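Local coordinates for protein naphthalene dioxygenase large subunit (Rhodococcus sp., PDB 2B1X) that serves as the large subunit of a Rieske-type non-haem iron oxygenase, carrying a [2Fe-2S] cluster and a separate mononuclear iron site, at residues F307-F320 against F350-F362. Residues are numbered along the deposited sequence; the frame is centred on the assembly and turned at random.
Sequences FLMGKDHLSAPTAF and FKDESYKSYLRTF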
ATOM      1  N   PHE A 307      12.089 -33.938   8.806  1.00 13.38           N
ATOM      2  CA  PHE A 307      11.100 -34.363   9.797  1.00 13.45           C
ATOM      3  C   PHE A 307      10.364 -35.616   9.349  1.00 13.84           C
ATOM      4  O   PHE A 307      10.161 -35.846   8.154  1.00 13.38           O
ATOM      5  CB  PHE A 307      10.043 -33.283  10.041  1.00 12.69           C
ATOM      6  CG  PHE A 307      10.573 -31.950  10.512  1.00 13.85           C
ATOM      7  CD1 PHE A 307       9.898 -30.791  10.167  1.00 12.75           C
ATOM      8  CD2 PHE A 307      11.717 -31.839  11.309  1.00 13.88           C
ATOM      9  CE1 PHE A 307      10.354 -29.508  10.611  1.00 14.08           C
ATOM     10  CE2 PHE A 307      12.178 -30.569  11.733  1.00 13.29           C
ATOM     11  CZ  PHE A 307      11.484 -29.411  11.385  1.00 12.27           C
ATOM     12  N   LEU A 308       9.903 -36.385  10.320  1.00 14.62           N
ATOM     13  CA  LEU A 308       9.139 -37.624  10.061  1.00 16.21           C
ATOM     14  C   LEU A 308       7.708 -37.308  10.478  1.00 16.62           C
ATOM     15  O   LEU A 308       7.469 -37.042  11.648  1.00 16.68           O
ATOM     16  CB  LEU A 308       9.700 -38.729  10.946  1.00 16.73           C
ATOM     17  CG  LEU A 308       9.856 -40.213  10.614  1.00 19.21           C
ATOM     18  CD1 LEU A 308       9.620 -41.017  11.887  1.00 20.38           C
ATOM     19  CD2 LEU A 308       8.987 -40.709   9.461  1.00 19.68           C
ATOM     20  N   MET A 309       6.765 -37.287   9.536  1.00 17.70           N
ATOM     21  CA  MET A 309       5.403 -36.774   9.818  1.00 18.36           C
ATOM     22  C   MET A 309       4.354 -37.368   8.894  1.00 17.61           C
ATOM     23  O   MET A 309       4.647 -37.695   7.726  1.00 16.85           O
ATOM     24  CB  MET A 309       5.352 -35.234   9.703  1.00 19.73           C
ATOM     25  CG  MET A 309       4.548 -34.528  10.833  1.00 25.22           C
ATOM     26  SD  MET A 309       5.521 -33.272  11.692  1.00 37.14           S
ATOM     27  CE  MET A 309       6.485 -32.707  10.421  1.00 27.38           C
ATOM     28  N   GLY A 310       3.145 -37.555   9.438  1.00 17.27           N
ATOM     29  CA  GLY A 310       1.979 -37.969   8.663  1.00 16.36           C
ATOM     30  C   GLY A 310       1.512 -36.922   7.656  1.00 16.11           C
ATOM     31  O   GLY A 310       1.690 -35.707   7.872  1.00 15.79           O
ATOM     32  N   LYS A 311       0.939 -37.382   6.545  1.00 15.75           N
ATOM     33  CA  LYS A 311       0.380 -36.494   5.514  1.00 16.22           C
ATOM     34  C   LYS A 311      -1.073 -36.107   5.829  1.00 16.15           C
ATOM     35  O   LYS A 311      -1.700 -35.334   5.094  1.00 16.20           O
ATOM     36  CB  LYS A 311       0.477 -37.149   4.119  1.00 16.44           C
ATOM     37  CG  LYS A 311      -0.509 -38.280   3.901  1.00 15.57           C
ATOM     38  CD  LYS A 311      -0.354 -38.865   2.522  1.00 18.99           C
ATOM     39  CE  LYS A 311      -0.956 -40.241   2.445  1.00 20.47           C
ATOM     40  NZ  LYS A 311      -1.658 -40.439   1.166  1.00 24.28           N
ATOM     41  N   ASP A 312      -1.586 -36.663   6.928  1.00 16.24           N
ATOM     42  CA  ASP A 312      -2.943 -36.403   7.440  1.00 15.51           C
ATOM     43  C   ASP A 312      -3.108 -37.161   8.769  1.00 15.53           C
ATOM     44  O   ASP A 312      -2.190 -37.880   9.192  1.00 15.31           O
ATOM     45  CB  ASP A 312      -4.017 -36.743   6.393  1.00 15.27           C
ATOM     46  CG  ASP A 312      -4.075 -38.248   6.074  1.00 16.05           C
ATOM     47  OD1 ASP A 312      -4.288 -38.608   4.903  1.00 16.81           O
ATOM     48  OD2 ASP A 312      -3.881 -39.118   6.921  1.00 14.09           O
ATOM     49  N   HIS A 313      -4.257 -37.027   9.427  1.00 15.58           N
ATOM     50  CA  HIS A 313      -4.434 -37.592  10.760  1.00 15.85           C
ATOM     51  C   HIS A 313      -4.604 -39.123  10.755  1.00 16.38           C
ATOM     52  O   HIS A 313      -4.653 -39.753  11.811  1.00 16.31           O
ATOM     53  CB  HIS A 313      -5.635 -36.938  11.446  1.00 16.12           C
ATOM     54  CG  HIS A 313      -6.922 -37.120  10.700  1.00 15.99           C
ATOM     55  ND1 HIS A 313      -7.100 -36.674   9.412  1.00 15.71           N
ATOM     56  CD2 HIS A 313      -8.087 -37.717  11.054  1.00 16.08           C
ATOM     57  CE1 HIS A 313      -8.317 -36.986   9.000  1.00 17.32           C
ATOM     58  NE2 HIS A 313      -8.946 -37.602   9.985  1.00 16.76           N
ATOM     59  N   LEU A 314      -4.664 -39.722   9.569  1.00 16.64           N
ATOM     60  CA  LEU A 314      -4.943 -41.140   9.476  1.00 17.45           C
ATOM     61  C   LEU A 314      -3.751 -41.950   8.977  1.00 17.66           C
ATOM     62  O   LEU A 314      -3.850 -43.158   8.802  1.00 17.52           O
ATOM     63  CB  LEU A 314      -6.164 -41.364   8.564  1.00 17.63           C
ATOM     64  CG  LEU A 314      -7.516 -40.734   8.961  1.00 17.06           C
ATOM     65  CD1 LEU A 314      -8.497 -40.916   7.827  1.00 17.40           C
ATOM     66  CD2 LEU A 314      -8.082 -41.329  10.286  1.00 12.91           C
ATOM     67  N   SER A 315      -2.619 -41.293   8.748  1.00 17.91           N
ATOM     68  CA  SER A 315      -1.537 -41.942   8.010  1.00 18.37           C
ATOM     69  C   SER A 315      -0.269 -42.115   8.814  1.00 18.43           C
ATOM     70  O   SER A 315       0.031 -41.301   9.674  1.00 18.34           O
ATOM     71  CB  SER A 315      -1.252 -41.198   6.714  1.00 18.60           C
ATOM     72  OG  SER A 315      -2.438 -41.092   5.941  1.00 19.86           O
ATOM     73  N   ALA A 316       0.450 -43.210   8.540  1.00 18.26           N
ATOM     74  CA  ALA A 316       1.782 -43.425   9.100  1.00 17.92           C
ATOM     75  C   ALA A 316       2.733 -42.376   8.555  1.00 17.63           C
ATOM     76  O   ALA A 316       2.639 -41.977   7.376  1.00 17.48           O
ATOM     77  CB  ALA A 316       2.291 -44.817   8.736  1.00 18.37           C
ATOM     78  N   PRO A 317       3.668 -41.939   9.391  1.00 17.27           N
ATOM     79  CA  PRO A 317       4.562 -40.847   9.007  1.00 16.70           C
ATOM     80  C   PRO A 317       5.581 -41.253   7.937  1.00 16.39           C
ATOM     81  O   PRO A 317       5.986 -42.403   7.835  1.00 15.99           O
ATOM     82  CB  PRO A 317       5.261 -40.484  10.316  1.00 16.78           C
ATOM     83  CG  PRO A 317       5.206 -41.702  11.146  1.00 17.76           C
ATOM     84  CD  PRO A 317       3.936 -42.438  10.759  1.00 17.17           C
ATOM     85  N   THR A 318       5.970 -40.289   7.120  1.00 15.34           N
ATOM     86  CA  THR A 318       7.135 -40.444   6.271  1.00 14.69           C
ATOM     87  C   THR A 318       8.058 -39.214   6.364  1.00 14.29           C
ATOM     88  O   THR A 318       7.621 -38.123   6.752  1.00 12.76           O
ATOM     89  CB  THR A 318       6.794 -41.028   4.816  1.00 15.79           C
ATOM     90  OG1 THR A 318       7.442 -40.324   3.761  1.00 17.29           O
ATOM     91  CG2 THR A 318       5.305 -41.044   4.487  1.00 11.84           C
ATOM     92  N   ALA A 319       9.343 -39.456   6.149  1.00 13.38           N
ATOM     93  CA  ALA A 319      10.373 -38.452   6.242  1.00 13.09           C
ATOM     94  C   ALA A 319      10.311 -37.476   5.072  1.00 12.88           C
ATOM     95  O   ALA A 319      10.038 -37.844   3.926  1.00 12.56           O
ATOM     96  CB  ALA A 319      11.754 -39.122   6.294  1.00 12.93           C
ATOM     97  N   PHE A 320      10.559 -36.207   5.366  1.00 12.58           N
ATOM     98  CA  PHE A 320      10.700 -35.233   4.282  1.00 12.29           C
ATOM     99  C   PHE A 320      11.793 -34.263   4.657  1.00 12.39           C
ATOM    100  O   PHE A 320      12.078 -34.080   5.846  1.00 11.87           O
ATOM    101  CB  PHE A 320       9.379 -34.523   4.005  1.00 12.23           C
ATOM    102  CG  PHE A 320       8.884 -33.656   5.158  1.00 12.84           C
ATOM    103  CD1 PHE A 320       9.323 -32.324   5.304  1.00 12.62           C
ATOM    104  CD2 PHE A 320       7.936 -34.145   6.042  1.00 12.63           C
ATOM    105  CE1 PHE A 320       8.834 -31.525   6.329  1.00 13.11           C
ATOM    106  CE2 PHE A 320       7.453 -33.356   7.087  1.00 12.77           C
ATOM    107  CZ  PHE A 320       7.904 -32.034   7.225  1.00 11.80           C
ATOM    108  N   PHE A 350       7.802 -43.303  -2.750  1.00 15.97           N
ATOM    109  CA  PHE A 350       8.334 -42.554  -1.610  1.00 16.04           C
ATOM    110  C   PHE A 350       8.382 -41.049  -1.859  1.00 16.11           C
ATOM    111  O   PHE A 350       8.096 -40.261  -0.951  1.00 16.20           O
ATOM    112  CB  PHE A 350       9.709 -43.062  -1.207  1.00 15.77           C
ATOM    113  CG  PHE A 350      10.275 -42.365  -0.016  1.00 16.30           C
ATOM    114  CD1 PHE A 350      11.080 -41.218  -0.175  1.00 16.51           C
ATOM    115  CD2 PHE A 350      10.011 -42.834   1.268  1.00 16.57           C
ATOM    116  CE1 PHE A 350      11.611 -40.571   0.930  1.00 16.57           C
ATOM    117  CE2 PHE A 350      10.542 -42.180   2.382  1.00 15.46           C
ATOM    118  CZ  PHE A 350      11.346 -41.051   2.196  1.00 17.16           C
ATOM    119  N   LYS A 351       8.742 -40.655  -3.078  1.00 15.48           N
ATOM    120  CA  LYS A 351       8.769 -39.225  -3.455  1.00 15.81           C
ATOM    121  C   LYS A 351       7.398 -38.565  -3.255  1.00 15.97           C
ATOM    122  O   LYS A 351       7.291 -37.502  -2.637  1.00 16.21           O
ATOM    123  CB  LYS A 351       9.237 -39.049  -4.905  1.00 14.81           C
ATOM    124  CG  LYS A 351      10.717 -39.382  -5.133  1.00 14.61           C
ATOM    125  CD  LYS A 351      11.178 -38.969  -6.551  1.00 14.56           C
ATOM    126  CE  LYS A 351      12.525 -39.582  -6.929  1.00 15.19           C
ATOM    127  NZ  LYS A 351      13.036 -39.081  -8.229  1.00 16.54           N
ATOM    128  N   ASP A 352       6.351 -39.227  -3.736  1.00 16.64           N
ATOM    129  CA  ASP A 352       4.984 -38.754  -3.559  1.00 16.95           C
ATOM    130  C   ASP A 352       4.554 -38.702  -2.084  1.00 16.57           C
ATOM    131  O   ASP A 352       3.989 -37.707  -1.617  1.00 16.57           O
ATOM    132  CB  ASP A 352       4.000 -39.634  -4.335  1.00 17.40           C
ATOM    133  CG  ASP A 352       2.610 -39.013  -4.398  1.00 20.82           C
ATOM    134  OD1 ASP A 352       2.497 -37.840  -4.835  1.00 25.72           O
ATOM    135  OD2 ASP A 352       1.581 -39.583  -4.003  1.00 23.79           O
ATOM    136  N   GLU A 353       4.819 -39.775  -1.357  1.00 15.75           N
ATOM    137  CA  GLU A 353       4.508 -39.819   0.077  1.00 15.91           C
ATOM    138  C   GLU A 353       5.230 -38.752   0.868  1.00 14.74           C
ATOM    139  O   GLU A 353       4.651 -38.137   1.762  1.00 14.80           O
ATOM    140  CB  GLU A 353       4.830 -41.198   0.679  1.00 15.68           C
ATOM    141  CG  GLU A 353       3.827 -42.291   0.350  1.00 18.88           C
ATOM    142  CD  GLU A 353       2.378 -41.906   0.630  1.00 24.19           C
ATOM    143  OE1 GLU A 353       2.100 -41.275   1.678  1.00 24.14           O
ATOM    144  OE2 GLU A 353       1.504 -42.237  -0.201  1.00 26.65           O
ATOM    145  N   SER A 354       6.503 -38.544   0.557  1.00 14.32           N
ATOM    146  CA  SER A 354       7.319 -37.584   1.299  1.00 13.79           C
ATOM    147  C   SER A 354       6.856 -36.132   1.012  1.00 13.68           C
ATOM    148  O   SER A 354       6.819 -35.288   1.897  1.00 13.50           O
ATOM    149  CB  SER A 354       8.798 -37.777   0.915  1.00 13.84           C
ATOM    150  OG  SER A 354       9.626 -36.793   1.495  1.00 12.89           O
ATOM    151  N   TYR A 355       6.500 -35.890  -0.243  1.00 12.94           N
ATOM    152  CA  TYR A 355       5.905 -34.646  -0.716  1.00 12.48           C
ATOM    153  C   TYR A 355       4.611 -34.308   0.005  1.00 12.09           C
ATOM    154  O   TYR A 355       4.429 -33.161   0.442  1.00 12.19           O
ATOM    155  CB  TYR A 355       5.651 -34.770  -2.229  1.00 12.49           C
ATOM    156  CG  TYR A 355       4.616 -33.823  -2.824  1.00 12.61           C
ATOM    157  CD1 TYR A 355       4.756 -32.432  -2.725  1.00 13.71           C
ATOM    158  CD2 TYR A 355       3.523 -34.322  -3.513  1.00 13.80           C
ATOM    159  CE1 TYR A 355       3.797 -31.573  -3.304  1.00 13.54           C
ATOM    160  CE2 TYR A 355       2.576 -33.488  -4.102  1.00 14.06           C
ATOM    161  CZ  TYR A 355       2.729 -32.099  -3.981  1.00 13.92           C
ATOM    162  OH  TYR A 355       1.806 -31.267  -4.563  1.00 15.88           O
ATOM    163  N   LYS A 356       3.701 -35.272   0.125  1.00 11.82           N
ATOM    164  CA  LYS A 356       2.452 -35.041   0.854  1.00 12.44           C
ATOM    165  C   LYS A 356       2.700 -34.815   2.375  1.00 12.16           C
ATOM    166  O   LYS A 356       2.053 -33.969   3.003  1.00 12.06           O
ATOM    167  CB  LYS A 356       1.433 -36.154   0.604  1.00 13.64           C
ATOM    168  CG  LYS A 356       1.042 -36.399  -0.889  1.00 14.55           C
ATOM    169  CD  LYS A 356       0.407 -35.141  -1.527  1.00 23.59           C
ATOM    170  CE  LYS A 356      -0.197 -35.386  -2.912  1.00 24.45           C
ATOM    171  NZ  LYS A 356      -1.253 -36.502  -2.945  1.00 29.15           N
ATOM    172  N   SER A 357       3.642 -35.544   2.956  1.00 11.51           N
ATOM    173  CA  SER A 357       3.974 -35.329   4.364  1.00 11.14           C
ATOM    174  C   SER A 357       4.486 -33.908   4.618  1.00 10.59           C
ATOM    175  O   SER A 357       4.060 -33.255   5.581  1.00 10.63           O
ATOM    176  CB  SER A 357       4.979 -36.365   4.831  1.00 11.11           C
ATOM    177  OG  SER A 357       4.284 -37.570   5.004  1.00 12.30           O
ATOM    178  N   TYR A 358       5.395 -33.444   3.763  1.00  9.97           N
ATOM    179  CA  TYR A 358       5.844 -32.050   3.786  1.00 10.74           C
ATOM    180  C   TYR A 358       4.686 -31.052   3.582  1.00 11.12           C
ATOM    181  O   TYR A 358       4.590 -30.030   4.294  1.00 11.43           O
ATOM    182  CB  TYR A 358       6.864 -31.831   2.652  1.00 10.30           C
ATOM    183  CG  TYR A 358       7.017 -30.366   2.226  1.00 10.33           C
ATOM    184  CD1 TYR A 358       7.711 -29.453   3.041  1.00 10.19           C
ATOM    185  CD2 TYR A 358       6.475 -29.898   1.026  1.00 10.43           C
ATOM    186  CE1 TYR A 358       7.848 -28.126   2.687  1.00 12.26           C
ATOM    187  CE2 TYR A 358       6.618 -28.509   0.652  1.00 12.45           C
ATOM    188  CZ  TYR A 358       7.317 -27.660   1.489  1.00 13.91           C
ATOM    189  OH  TYR A 358       7.486 -26.332   1.128  1.00 14.58           O
ATOM    190  N   LEU A 359       3.834 -31.331   2.585  1.00 10.79           N
ATOM    191  CA  LEU A 359       2.907 -30.308   2.071  1.00 11.16           C
ATOM    192  C   LEU A 359       1.799 -29.971   3.080  1.00 11.76           C
ATOM    193  O   LEU A 359       1.408 -28.785   3.198  1.00 12.68           O
ATOM    194  CB  LEU A 359       2.313 -30.743   0.732  1.00 10.73           C
ATOM    195  CG  LEU A 359       1.507 -29.733  -0.079  1.00 11.58           C
ATOM    196  CD1 LEU A 359       2.361 -28.583  -0.577  1.00 10.17           C
ATOM    197  CD2 LEU A 359       0.792 -30.418  -1.207  1.00  9.06           C
ATOM    198  N   ARG A 360       1.328 -30.978   3.822  1.00 10.69           N
ATOM    199  CA  ARG A 360       0.190 -30.800   4.737  1.00 10.76           C
ATOM    200  C   ARG A 360       0.628 -30.297   6.100  1.00 11.39           C
ATOM    201  O   ARG A 360      -0.230 -29.863   6.895  1.00 11.57           O
ATOM    202  CB  ARG A 360      -0.651 -32.084   4.871  1.00 10.30           C
ATOM    203  CG  ARG A 360      -1.635 -32.279   3.708  1.00 10.59           C
ATOM    204  CD  ARG A 360      -0.942 -32.812   2.454  1.00 12.24           C
ATOM    205  NE  ARG A 360      -1.829 -33.277   1.384  1.00 12.24           N
ATOM    206  CZ  ARG A 360      -2.347 -34.503   1.302  1.00 12.34           C
ATOM    207  NH1 ARG A 360      -2.106 -35.416   2.249  1.00 10.75           N
ATOM    208  NH2 ARG A 360      -3.110 -34.803   0.257  1.00  8.59           N
ATOM    209  N   THR A 361       1.954 -30.299   6.342  1.00 11.11           N
ATOM    210  CA  THR A 361       2.533 -29.858   7.624  1.00 11.21           C
ATOM    211  C   THR A 361       3.246 -28.526   7.535  1.00 12.13           C
ATOM    212  O   THR A 361       2.984 -27.633   8.349  1.00 12.61           O
ATOM    213  CB  THR A 361       3.462 -30.945   8.272  1.00 10.86           C
ATOM    214  OG1 THR A 361       4.554 -31.250   7.395  1.00 11.57           O
ATOM    215  CG2 THR A 361       2.705 -32.275   8.441  1.00  9.79           C
ATOM    216  N   PHE A 362       4.124 -28.393   6.535  1.00 12.53           N
ATOM    217  CA  PHE A 362       4.913 -27.189   6.360  1.00 12.22           C
ATOM    218  C   PHE A 362       4.619 -26.507   5.010  1.00 12.07           C
ATOM    219  O   PHE A 362       3.774 -26.965   4.248  1.00 13.48           O
ATOM    220  CB  PHE A 362       6.418 -27.469   6.616  1.00 11.30           C
ATOM    221  CG  PHE A 362       6.722 -27.657   8.078  1.00 13.20           C
ATOM    222  CD1 PHE A 362       6.458 -28.875   8.707  1.00  9.96           C
ATOM    223  CD2 PHE A 362       7.184 -26.598   8.845  1.00 13.21           C
ATOM    224  CE1 PHE A 362       6.674 -29.027  10.086  1.00 13.01           C
ATOM    225  CE2 PHE A 362       7.425 -26.738  10.243  1.00 15.38           C
ATOM    226  CZ  PHE A 362       7.148 -27.964  10.855  1.00 13.42           C
TER
HETATM  227  O   HOH W   1      -3.937 -37.553   2.342  1.00 24.12           O
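Phe307 CE1 lies over one face of the Phe362 ring, 3.6 Å from its CZ. Here a beta-hairpin of the catalytic domain, which belongs to the Bet v 1-like clan, packs against helix 348-361. The Phe362 side chain comes to about 5 Å from the bound iron(III) ion, so this end of the contact borders the metal site. Met309 bends its chain to bring CE to the edge of the same ring. Met309 O accepts two hydrogen bonds from opposite faces of its plane, from Thr318 N and from Ser357 OG at 2.7 Å. Lys311 lays its aliphatic chain across Lys356 CB. Lys311 NZ makes a long salt bridge with Glu353 OE1, at 3.9 Å. Arg360 NH1 donates a hydrogen bond to Lys311 O from above the carbonyl plane; Arg360 NH2 bonds to Asp68 O of the small subunit. Thr318 CG2 rests on Glu353 CB, and Thr318 OG1 is buried without a partner. Ser354 OG donates a hydrogen bond to Ala319 O, in the carbonyl plane and on a lone pair. Phe320 CG sits between backbone N and carbonyl carbon (chi1 65°), which lays the ring against the helix. Tyr358 CA makes a CH-pi contact over the Phe320 face, 3.6 Å from the ring's centroid and 7° off its normal.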